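Local coordinates for synaptonemal complex protein 2 (Mus musculus, PDB 5IWZ) that is a major component of the axial and lateral elements of synaptonemal complexes in meiotic prophase and is required for chromosome synapsis and for insertion of SYCP3, at residues Q67-S70 with S71-S75; L211-D215 with Y216-V220; I362-S366 with K367-K371. All blocks are in the same frame, centred on the assembly; numbering follows the deposited sequence.

Contact 1. Residues Q67-S70 with S71-S75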
ATOM      1  N   GLN A  67       4.905 -17.760   0.548  1.00 29.30           N
ATOM      2  CA  GLN A  67       3.494 -18.091   0.384  1.00 32.57           C
ATOM      3  C   GLN A  67       2.976 -18.949   1.533  1.00 28.44           C
ATOM      4  O   GLN A  67       1.789 -18.870   1.878  1.00 29.46           O
ATOM      5  CB  GLN A  67       3.245 -18.767  -0.989  1.00 36.05           C
ATOM      6  CG  GLN A  67       3.598 -20.245  -1.132  1.00 44.95           C
ATOM      7  CD  GLN A  67       3.081 -20.866  -2.464  1.00 55.19           C
ATOM      8  OE1 GLN A  67       3.855 -21.424  -3.265  1.00 52.24           O
ATOM      9  NE2 GLN A  67       1.766 -20.775  -2.687  1.00 47.20           N
ATOM     10  N   THR A  68       3.833 -19.731   2.184  1.00 25.19           N
ATOM     11  CA  THR A  68       3.304 -20.461   3.329  1.00 18.23           C
ATOM     12  C   THR A  68       3.084 -19.549   4.539  1.00 21.73           C
ATOM     13  O   THR A  68       2.114 -19.751   5.277  1.00 21.10           O
ATOM     14  CB  THR A  68       4.186 -21.664   3.667  1.00 33.83           C
ATOM     15  OG1 THR A  68       5.308 -21.259   4.452  1.00 49.41           O
ATOM     16  CG2 THR A  68       4.644 -22.335   2.376  1.00 23.59           C
ATOM     17  N   VAL A  69       3.919 -18.522   4.748  1.00 23.69           N
ATOM     18  CA  VAL A  69       3.612 -17.536   5.799  1.00 23.41           C
ATOM     19  C   VAL A  69       2.244 -16.905   5.548  1.00 20.31           C
ATOM     20  O   VAL A  69       1.423 -16.773   6.467  1.00 25.15           O
ATOM     21  CB  VAL A  69       4.723 -16.470   5.900  1.00 22.30           C
ATOM     22  CG1 VAL A  69       4.318 -15.325   6.850  1.00 22.45           C
ATOM     23  CG2 VAL A  69       6.037 -17.104   6.410  1.00 23.64           C
ATOM     24  N   SER A  70       1.976 -16.518   4.292  1.00 25.74           N
ATOM     25  CA  SER A  70       0.673 -15.974   3.912  1.00 26.85           C
ATOM     26  C   SER A  70      -0.464 -16.895   4.330  1.00 20.82           C
ATOM     27  O   SER A  70      -1.474 -16.439   4.878  1.00 24.10           O
ATOM     28  CB  SER A  70       0.600 -15.750   2.388  1.00 27.34           C
ATOM     29  OG  SER A  70       1.182 -14.518   1.990  1.00 33.32           O
ATOM     30  N   SER A  71      -0.332 -18.197   4.043  1.00 19.85           N
ATOM     31  CA  SER A  71      -1.420 -19.123   4.354  1.00 24.05           C
ATOM     32  C   SER A  71      -1.680 -19.183   5.858  1.00 22.88           C
ATOM     33  O   SER A  71      -2.835 -19.273   6.295  1.00 27.81           O
ATOM     34  CB  SER A  71      -1.127 -20.518   3.775  1.00 26.73           C
ATOM     35  OG  SER A  71      -0.126 -21.217   4.510  1.00 32.94           O
ATOM     36  N   ILE A  72      -0.628 -19.095   6.676  1.00 20.20           N
ATOM     37  CA  ILE A  72      -0.830 -19.094   8.123  1.00 24.66           C
ATOM     38  C   ILE A  72      -1.543 -17.816   8.558  1.00 25.37           C
ATOM     39  O   ILE A  72      -2.505 -17.858   9.333  1.00 28.98           O
ATOM     40  CB  ILE A  72       0.510 -19.263   8.868  1.00 23.18           C
ATOM     41  CG1 ILE A  72       1.176 -20.599   8.512  1.00 21.69           C
ATOM     42  CG2 ILE A  72       0.263 -19.196  10.350  1.00 23.26           C
ATOM     43  CD1 ILE A  72       2.713 -20.596   8.670  1.00 22.43           C
ATOM     44  N   LEU A  73      -1.067 -16.658   8.081  1.00 25.92           N
ATOM     45  CA  LEU A  73      -1.652 -15.385   8.505  1.00 26.18           C
ATOM     46  C   LEU A  73      -3.123 -15.307   8.131  1.00 24.30           C
ATOM     47  O   LEU A  73      -3.940 -14.777   8.894  1.00 26.02           O
ATOM     48  CB  LEU A  73      -0.888 -14.215   7.879  1.00 18.72           C
ATOM     49  CG  LEU A  73       0.548 -14.050   8.348  1.00 21.70           C
ATOM     50  CD1 LEU A  73       1.293 -13.140   7.391  1.00 22.00           C
ATOM     51  CD2 LEU A  73       0.568 -13.472   9.758  1.00 24.19           C
ATOM     52  N   ILE A  74      -3.477 -15.840   6.961  1.00 25.11           N
ATOM     53  CA  ILE A  74      -4.866 -15.824   6.512  1.00 25.55           C
ATOM     54  C   ILE A  74      -5.728 -16.731   7.382  1.00 27.11           C
ATOM     55  O   ILE A  74      -6.871 -16.390   7.712  1.00 27.62           O
ATOM     56  CB  ILE A  74      -4.925 -16.208   5.024  1.00 27.13           C
ATOM     57  CG1 ILE A  74      -4.425 -15.035   4.160  1.00 36.74           C
ATOM     58  CG2 ILE A  74      -6.331 -16.635   4.602  1.00 33.49           C
ATOM     59  CD1 ILE A  74      -4.090 -15.431   2.703  1.00 32.38           C
ATOM     60  N   SER A  75      -5.187 -17.883   7.796  1.00 27.89           N
ATOM     61  CA  SER A  75      -5.941 -18.807   8.645  1.00 29.02           C
ATOM     62  C   SER A  75      -6.284 -18.179   9.988  1.00 33.22           C
ATOM     63  O   SER A  75      -7.401 -18.346  10.491  1.00 37.74           O
ATOM     64  CB  SER A  75      -5.146 -20.100   8.861  1.00 32.94           C
ATOM     65  OG  SER A  75      -4.757 -20.663   7.612  1.00 39.82           O
TER

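Contact 2. Residues L211-D215 with Y216-V220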
ATOM      1  N   LEU A 211       9.907  14.746  -1.427  1.00 36.01           N
ATOM      2  CA  LEU A 211      10.643  15.404  -2.493  1.00 40.57           C
ATOM      3  C   LEU A 211      11.224  14.416  -3.507  1.00 45.22           C
ATOM      4  O   LEU A 211      11.350  14.757  -4.689  1.00 40.89           O
ATOM      5  CB  LEU A 211      11.755  16.267  -1.880  1.00 44.96           C
ATOM      6  CG  LEU A 211      11.451  17.706  -1.430  1.00 49.88           C
ATOM      7  CD1 LEU A 211      10.084  17.859  -0.776  1.00 46.09           C
ATOM      8  CD2 LEU A 211      12.534  18.209  -0.497  1.00 51.64           C
ATOM      9  N   ASP A 212      11.594  13.197  -3.092  1.00 39.42           N
ATOM     10  CA  ASP A 212      12.258  12.312  -4.046  1.00 34.42           C
ATOM     11  C   ASP A 212      11.707  10.893  -4.082  1.00 31.48           C
ATOM     12  O   ASP A 212      12.322  10.024  -4.705  1.00 38.36           O
ATOM     13  CB  ASP A 212      13.774  12.263  -3.799  1.00 41.34           C
ATOM     14  CG  ASP A 212      14.147  11.730  -2.413  1.00 51.75           C
ATOM     15  OD1 ASP A 212      13.254  11.332  -1.628  1.00 47.55           O
ATOM     16  OD2 ASP A 212      15.365  11.703  -2.120  1.00 57.77           O
ATOM     17  N   VAL A 213      10.549  10.637  -3.478  1.00 27.96           N
ATOM     18  CA  VAL A 213      10.029   9.280  -3.508  1.00 28.49           C
ATOM     19  C   VAL A 213       9.647   8.866  -4.933  1.00 38.00           C
ATOM     20  O   VAL A 213       9.674   7.671  -5.267  1.00 33.40           O
ATOM     21  CB  VAL A 213       8.853   9.162  -2.525  1.00 32.70           C
ATOM     22  CG1 VAL A 213       7.716  10.103  -2.936  1.00 29.48           C
ATOM     23  CG2 VAL A 213       8.377   7.734  -2.436  1.00 26.88           C
ATOM     24  N   GLY A 214       9.298   9.826  -5.796  1.00 30.96           N
ATOM     25  CA  GLY A 214       9.063   9.505  -7.193  1.00 29.42           C
ATOM     26  C   GLY A 214       7.843   8.660  -7.467  1.00 30.58           C
ATOM     27  O   GLY A 214       7.857   7.842  -8.399  1.00 30.55           O
ATOM     28  N   ASP A 215       6.786   8.837  -6.677  1.00 25.02           N
ATOM     29  CA  ASP A 215       5.519   8.136  -6.861  1.00 23.88           C
ATOM     30  C   ASP A 215       4.420   9.027  -6.300  1.00 27.55           C
ATOM     31  O   ASP A 215       4.445   9.351  -5.109  1.00 28.12           O
ATOM     32  CB  ASP A 215       5.508   6.777  -6.148  1.00 26.36           C
ATOM     33  CG  ASP A 215       4.217   6.008  -6.405  1.00 43.09           C
ATOM     34  OD1 ASP A 215       4.128   5.375  -7.486  1.00 49.51           O
ATOM     35  OD2 ASP A 215       3.286   6.068  -5.559  1.00 40.00           O
ATOM     36  N   TYR A 216       3.467   9.430  -7.147  1.00 23.86           N
ATOM     37  CA  TYR A 216       2.450  10.381  -6.702  1.00 23.80           C
ATOM     38  C   TYR A 216       1.589   9.802  -5.577  1.00 27.41           C
ATOM     39  O   TYR A 216       1.244  10.512  -4.621  1.00 27.83           O
ATOM     40  CB  TYR A 216       1.580  10.816  -7.884  1.00 30.26           C
ATOM     41  CG  TYR A 216       0.612  11.881  -7.469  1.00 24.09           C
ATOM     42  CD1 TYR A 216      -0.669  11.560  -7.072  1.00 28.27           C
ATOM     43  CD2 TYR A 216       1.015  13.204  -7.373  1.00 22.96           C
ATOM     44  CE1 TYR A 216      -1.537  12.536  -6.662  1.00 28.07           C
ATOM     45  CE2 TYR A 216       0.168  14.168  -6.936  1.00 23.13           C
ATOM     46  CZ  TYR A 216      -1.104  13.823  -6.574  1.00 23.68           C
ATOM     47  OH  TYR A 216      -1.977  14.764  -6.148  1.00 27.16           O
ATOM     48  N   GLU A 217       1.226   8.520  -5.673  1.00 24.94           N
ATOM     49  CA  GLU A 217       0.390   7.917  -4.631  1.00 28.66           C
ATOM     50  C   GLU A 217       1.089   7.934  -3.270  1.00 22.78           C
ATOM     51  O   GLU A 217       0.466   8.210  -2.239  1.00 23.94           O
ATOM     52  CB  GLU A 217       0.017   6.478  -5.008  1.00 27.96           C
ATOM     53  CG  GLU A 217      -0.676   5.715  -3.853  1.00 27.65           C
ATOM     54  CD  GLU A 217      -1.195   4.320  -4.246  1.00 36.15           C
ATOM     55  OE1 GLU A 217      -1.412   4.054  -5.446  1.00 38.55           O
ATOM     56  OE2 GLU A 217      -1.412   3.487  -3.341  1.00 35.39           O
ATOM     57  N   LEU A 218       2.382   7.642  -3.247  1.00 19.82           N
ATOM     58  CA  LEU A 218       3.115   7.715  -1.993  1.00 30.06           C
ATOM     59  C   LEU A 218       3.240   9.157  -1.512  1.00 34.95           C
ATOM     60  O   LEU A 218       3.174   9.412  -0.305  1.00 28.64           O
ATOM     61  CB  LEU A 218       4.486   7.060  -2.154  1.00 26.85           C
ATOM     62  CG  LEU A 218       4.486   5.534  -2.210  1.00 25.85           C
ATOM     63  CD1 LEU A 218       5.876   5.071  -2.563  1.00 22.43           C
ATOM     64  CD2 LEU A 218       4.039   4.889  -0.845  1.00 22.34           C
ATOM     65  N   GLN A 219       3.397  10.117  -2.436  1.00 27.44           N
ATOM     66  CA  GLN A 219       3.457  11.522  -2.034  1.00 28.46           C
ATOM     67  C   GLN A 219       2.188  11.929  -1.296  1.00 28.12           C
ATOM     68  O   GLN A 219       2.248  12.580  -0.244  1.00 29.90           O
ATOM     69  CB  GLN A 219       3.672  12.436  -3.248  1.00 32.80           C
ATOM     70  CG  GLN A 219       5.099  12.494  -3.803  1.00 38.97           C
ATOM     71  CD  GLN A 219       5.256  13.539  -4.925  1.00 37.40           C
ATOM     72  OE1 GLN A 219       4.450  13.596  -5.845  1.00 31.71           O
ATOM     73  NE2 GLN A 219       6.291  14.379  -4.825  1.00 31.59           N
ATOM     74  N   VAL A 220       1.027  11.547  -1.830  1.00 23.83           N
ATOM     75  CA  VAL A 220      -0.237  11.916  -1.197  1.00 33.66           C
ATOM     76  C   VAL A 220      -0.372  11.238   0.157  1.00 26.28           C
ATOM     77  O   VAL A 220      -0.756  11.869   1.147  1.00 32.18           O
ATOM     78  CB  VAL A 220      -1.436  11.569  -2.101  1.00 41.78           C
ATOM     79  CG1 VAL A 220      -2.750  11.978  -1.409  1.00 38.91           C
ATOM     80  CG2 VAL A 220      -1.302  12.211  -3.461  1.00 46.96           C
TER

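Contact 3. Residues I362-S366 with K367-K371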
ATOM      1  N   ILE A 362      -5.293  -7.829 -21.197  1.00 31.63           N
ATOM      2  CA  ILE A 362      -6.534  -7.070 -21.071  1.00 39.74           C
ATOM      3  C   ILE A 362      -6.693  -6.589 -19.638  1.00 39.42           C
ATOM      4  O   ILE A 362      -6.412  -7.328 -18.684  1.00 35.15           O
ATOM      5  CB  ILE A 362      -7.734  -7.944 -21.480  1.00 39.50           C
ATOM      6  CG1 ILE A 362      -7.572  -8.473 -22.908  1.00 43.49           C
ATOM      7  CG2 ILE A 362      -9.044  -7.194 -21.315  1.00 33.41           C
ATOM      8  CD1 ILE A 362      -8.667  -9.488 -23.306  1.00 35.36           C
ATOM      9  N   VAL A 363      -7.149  -5.342 -19.471  1.00 31.34           N
ATOM     10  CA  VAL A 363      -7.444  -4.831 -18.142  1.00 31.29           C
ATOM     11  C   VAL A 363      -8.878  -4.328 -18.121  1.00 34.50           C
ATOM     12  O   VAL A 363      -9.520  -4.149 -19.158  1.00 36.28           O
ATOM     13  CB  VAL A 363      -6.461  -3.733 -17.692  1.00 33.79           C
ATOM     14  CG1 VAL A 363      -5.045  -4.286 -17.687  1.00 37.15           C
ATOM     15  CG2 VAL A 363      -6.571  -2.498 -18.594  1.00 31.26           C
ATOM     16  N   LYS A 364      -9.393  -4.121 -16.915  1.00 36.70           N
ATOM     17  CA  LYS A 364     -10.767  -3.669 -16.735  1.00 40.63           C
ATOM     18  C   LYS A 364     -10.756  -2.400 -15.903  1.00 37.04           C
ATOM     19  O   LYS A 364     -10.201  -2.383 -14.802  1.00 38.42           O
ATOM     20  CB  LYS A 364     -11.622  -4.745 -16.068  1.00 49.25           C
ATOM     21  CG  LYS A 364     -13.082  -4.367 -15.898  1.00 60.03           C
ATOM     22  CD  LYS A 364     -13.806  -5.409 -15.049  1.00 68.83           C
ATOM     23  CE  LYS A 364     -15.306  -5.153 -14.978  1.00 70.86           C
ATOM     24  NZ  LYS A 364     -16.005  -6.122 -14.073  1.00 72.07           N
ATOM     25  N   ILE A 365     -11.346  -1.336 -16.433  1.00 38.04           N
ATOM     26  CA  ILE A 365     -11.436  -0.064 -15.728  1.00 36.70           C
ATOM     27  C   ILE A 365     -12.861   0.438 -15.881  1.00 42.18           C
ATOM     28  O   ILE A 365     -13.343   0.605 -17.008  1.00 48.03           O
ATOM     29  CB  ILE A 365     -10.428   0.970 -16.263  1.00 42.86           C
ATOM     30  CG1 ILE A 365      -8.998   0.432 -16.193  1.00 38.84           C
ATOM     31  CG2 ILE A 365     -10.511   2.255 -15.477  1.00 42.46           C
ATOM     32  CD1 ILE A 365      -7.971   1.422 -16.670  1.00 39.61           C
ATOM     33  N   SER A 366     -13.529   0.673 -14.753  1.00 52.34           N
ATOM     34  CA  SER A 366     -14.927   1.108 -14.697  1.00 59.41           C
ATOM     35  C   SER A 366     -15.816   0.265 -15.615  1.00 59.11           C
ATOM     36  O   SER A 366     -16.525   0.768 -16.487  1.00 64.13           O
ATOM     37  CB  SER A 366     -15.058   2.607 -15.005  1.00 63.94           C
ATOM     38  OG  SER A 366     -14.252   3.016 -16.097  1.00 65.61           O
ATOM     39  N   LYS A 367     -15.770  -1.049 -15.383  1.00 57.71           N
ATOM     40  CA  LYS A 367     -16.573  -2.044 -16.102  1.00 63.07           C
ATOM     41  C   LYS A 367     -16.372  -1.999 -17.616  1.00 64.13           C
ATOM     42  O   LYS A 367     -17.206  -2.520 -18.363  1.00 69.40           O
ATOM     43  CB  LYS A 367     -18.069  -1.924 -15.766  1.00 68.44           C
ATOM     44  CG  LYS A 367     -18.516  -2.920 -14.690  1.00 77.74           C
ATOM     45  CD  LYS A 367     -18.878  -4.294 -15.277  1.00 81.25           C
ATOM     46  CE  LYS A 367     -19.266  -5.293 -14.188  1.00 80.76           C
ATOM     47  NZ  LYS A 367     -20.239  -4.711 -13.231  1.00 81.30           N
ATOM     48  N   LYS A 368     -15.280  -1.397 -18.087  1.00 55.76           N
ATOM     49  CA  LYS A 368     -14.854  -1.494 -19.478  1.00 50.13           C
ATOM     50  C   LYS A 368     -13.519  -2.225 -19.531  1.00 41.53           C
ATOM     51  O   LYS A 368     -12.748  -2.190 -18.572  1.00 42.38           O
ATOM     52  CB  LYS A 368     -14.725  -0.114 -20.118  1.00 57.33           C
ATOM     53  CG  LYS A 368     -16.050   0.621 -20.269  1.00 65.34           C
ATOM     54  CD  LYS A 368     -15.830   2.126 -20.167  1.00 76.64           C
ATOM     55  CE  LYS A 368     -16.981   2.906 -20.776  1.00 83.38           C
ATOM     56  NZ  LYS A 368     -16.559   4.244 -21.257  1.00 79.40           N
ATOM     57  N   GLU A 369     -13.253  -2.902 -20.647  1.00 42.81           N
ATOM     58  CA  GLU A 369     -12.039  -3.692 -20.794  1.00 42.66           C
ATOM     59  C   GLU A 369     -11.305  -3.335 -22.079  1.00 34.76           C
ATOM     60  O   GLU A 369     -11.911  -2.938 -23.073  1.00 35.26           O
ATOM     61  CB  GLU A 369     -12.313  -5.189 -20.814  1.00 49.32           C
ATOM     62  CG  GLU A 369     -13.328  -5.672 -19.833  1.00 56.83           C
ATOM     63  CD  GLU A 369     -13.660  -7.130 -20.076  1.00 63.86           C
ATOM     64  OE1 GLU A 369     -14.532  -7.414 -20.924  1.00 69.31           O
ATOM     65  OE2 GLU A 369     -13.048  -8.014 -19.445  1.00 63.85           O
ATOM     66  N   GLY A 370      -9.991  -3.500 -22.042  1.00 28.72           N
ATOM     67  CA  GLY A 370      -9.180  -3.251 -23.211  1.00 24.13           C
ATOM     68  C   GLY A 370      -7.741  -3.626 -22.937  1.00 24.00           C
ATOM     69  O   GLY A 370      -7.350  -3.927 -21.805  1.00 27.17           O
ATOM     70  N   LYS A 371      -6.949  -3.545 -23.997  1.00 24.00           N
ATOM     71  CA  LYS A 371      -5.545  -3.907 -24.007  1.00 24.78           C
ATOM     72  C   LYS A 371      -4.669  -2.719 -24.352  1.00 22.34           C
ATOM     73  O   LYS A 371      -3.444  -2.853 -24.400  1.00 29.16           O
ATOM     74  CB  LYS A 371      -5.307  -5.032 -25.035  1.00 37.56           C
ATOM     75  CG  LYS A 371      -4.174  -5.988 -24.693  1.00 45.88           C
ATOM     76  CD  LYS A 371      -3.949  -6.991 -25.829  1.00 50.88           C
ATOM     77  CE  LYS A 371      -2.895  -8.057 -25.475  1.00 46.28           C
ATOM     78  NZ  LYS A 371      -1.472  -7.579 -25.640  1.00 30.18           N
TER

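Contact 1. Residues Q67-S70 with S71-S75
Ser71 folds its hydroxyl back over the preceding turn, where OG donates to Thr68 O at 2.8 Å. The torsion explains the reach: OG stands between the backbone N and the carbonyl carbon (chi1 74°), which turns it toward the carbonyl of Thr68. OG meets Thr68 O from the side, at a C=O...donor angle of 124°, whereas Ile72 N, 3.1 Å from Thr68 O, comes in more end-on, and this one oxygen is gripped twice. With an alanine here in place of Ser71, Thr68 O would probably keep the bond from Ile72 N but lose its second, side-on donor. All this lies along helix 66-79 of the armadillo-repeat-like domain, and the regular i to i+4 ladder continues with Leu73 N to Val69 O at 3.0 Å and Ile74 N to Ser70 O. One turn on, Ser75 OG also donates to a helix carbonyl, but four residues back: it lies 2.7 Å from Ser71 O and reaches it from the face opposite to Ser75 N. On another flank Val69 and Leu73 run side by side, Val69 CG1 3.8 Å from Leu73 CD1. Helix 123-141 packs against this flank through Met128 and Leu135, and its Asp131 bonds Ser70 OG; Ile72 touches Leu56 and Ile57 of helix 49-63, which Val69 reaches as well.

Contact 2. Residues L211-D215 with Y216-V220
This is a buried local contact at a helix N-terminus, where the chain leaves helix 197-212 and starts helix 216-229, and its centre is an aspartate N-cap. Gly214, with positive phi (68°), makes the bend between the helices, and Asp215 follows in an extended conformation. The capping bond runs from Leu218 N to Asp215 OD2 at 2.9 Å, with an N-H...O angle of 153° and the anti lone pair of the carboxylate as acceptor. The carboxylate swings over the first turn because CG stands anti to the backbone N (chi1 -177°), beside the carbonyl carbon. The backbone of the same residue opens the helical ladder: Gln219 N donates to Asp215 O at 3.0 Å, in the carbonyl plane. Partners beyond the turn hold the cap in place, with Ser315 on Asp215 OD1 and Gln173 of helix 169-185 on Asp215 OD2, so that both carboxylate oxygens are engaged. The donors and the helix start would be expected to favour the charged form of Asp215. The bond between Tyr216 N and Asn312 OD1 ties the first turn to strand 308-312. Val213 reaches across the bend with both branches, CG1 lying 3.6 Å from Gln219 CG, while the Val213 and Leu218 side chains cross at a slant, Val213 CG2 meeting Leu218 CD1 at 3.7 Å.

Contact 3. Residues I362-S366 with K367-K371
Lys367 occupies the second corner of a type I' turn from Ile365 to Lys368, the tight end of the two-stranded antiparallel hairpin in the Spt16M-like domain. Its chain, bent at chi2 (-85°) and chi4, lies alongside extended Lys364, pointing the same way, with Lys367 CE 3.4 Å from Lys364 NZ. The two ammonium nitrogens, Lys364 NZ and Lys367 NZ, are 4.5 Å apart, an arrangement that probably costs some electrostatic energy at the surface. Lys368 closes the turn with a hydrogen-bonded pair: Ile365 N donates to Lys368 O at 2.7 Å, nearly end-on, whereas Lys368 N approaches Ile365 O from above the carbonyl plane. Ser366 OG comes to Ile365 O from the other face, so that the oxygen has a donor on each. Glu369 faces Lys364 as a non-hydrogen-bonded pair; its CB rests 3.9 Å from Ile362 CG2 as the Glu369 and Ile362 side chains cross. Glu369 CA lies 3.0 Å from Val363 O in a CA-H...O contact. Gly370 pairs with Val363, whose side chain lies on the sheet face shared with Ile365, where both touch Leu291 of strand 288-291. Gly370 N donates to Val363 O in the carbonyl plane, and the return bond from Val363 N reaches Gly370 O at 2.7 Å with an N-H...O angle of 170°. Lys371, at the corner where the chain leaves the hairpin, bonds Leu359 through its backbone and again through NZ, which meets Leu359 O.

In the fold
The three contacts follow one another along the chain without touching. Contact 1 lies within a helix of the armadillo-repeat-like domain, and contact 3 forms a surface hairpin of the Spt16M-like domain; their centres are 31 Å apart. Contact 2, on the opposite side of the chain's centre from contact 1, has its centre 30 Å from that of contact 1 and 26 Å from that of contact 3, with nearest atoms about 13 Å from the hairpin. It is the one that joins helical and beta parts directly, since Asn312 of strand 308-312 and Ser315, in the link to strand 317-321, bond to Tyr216 and Asp215 respectively.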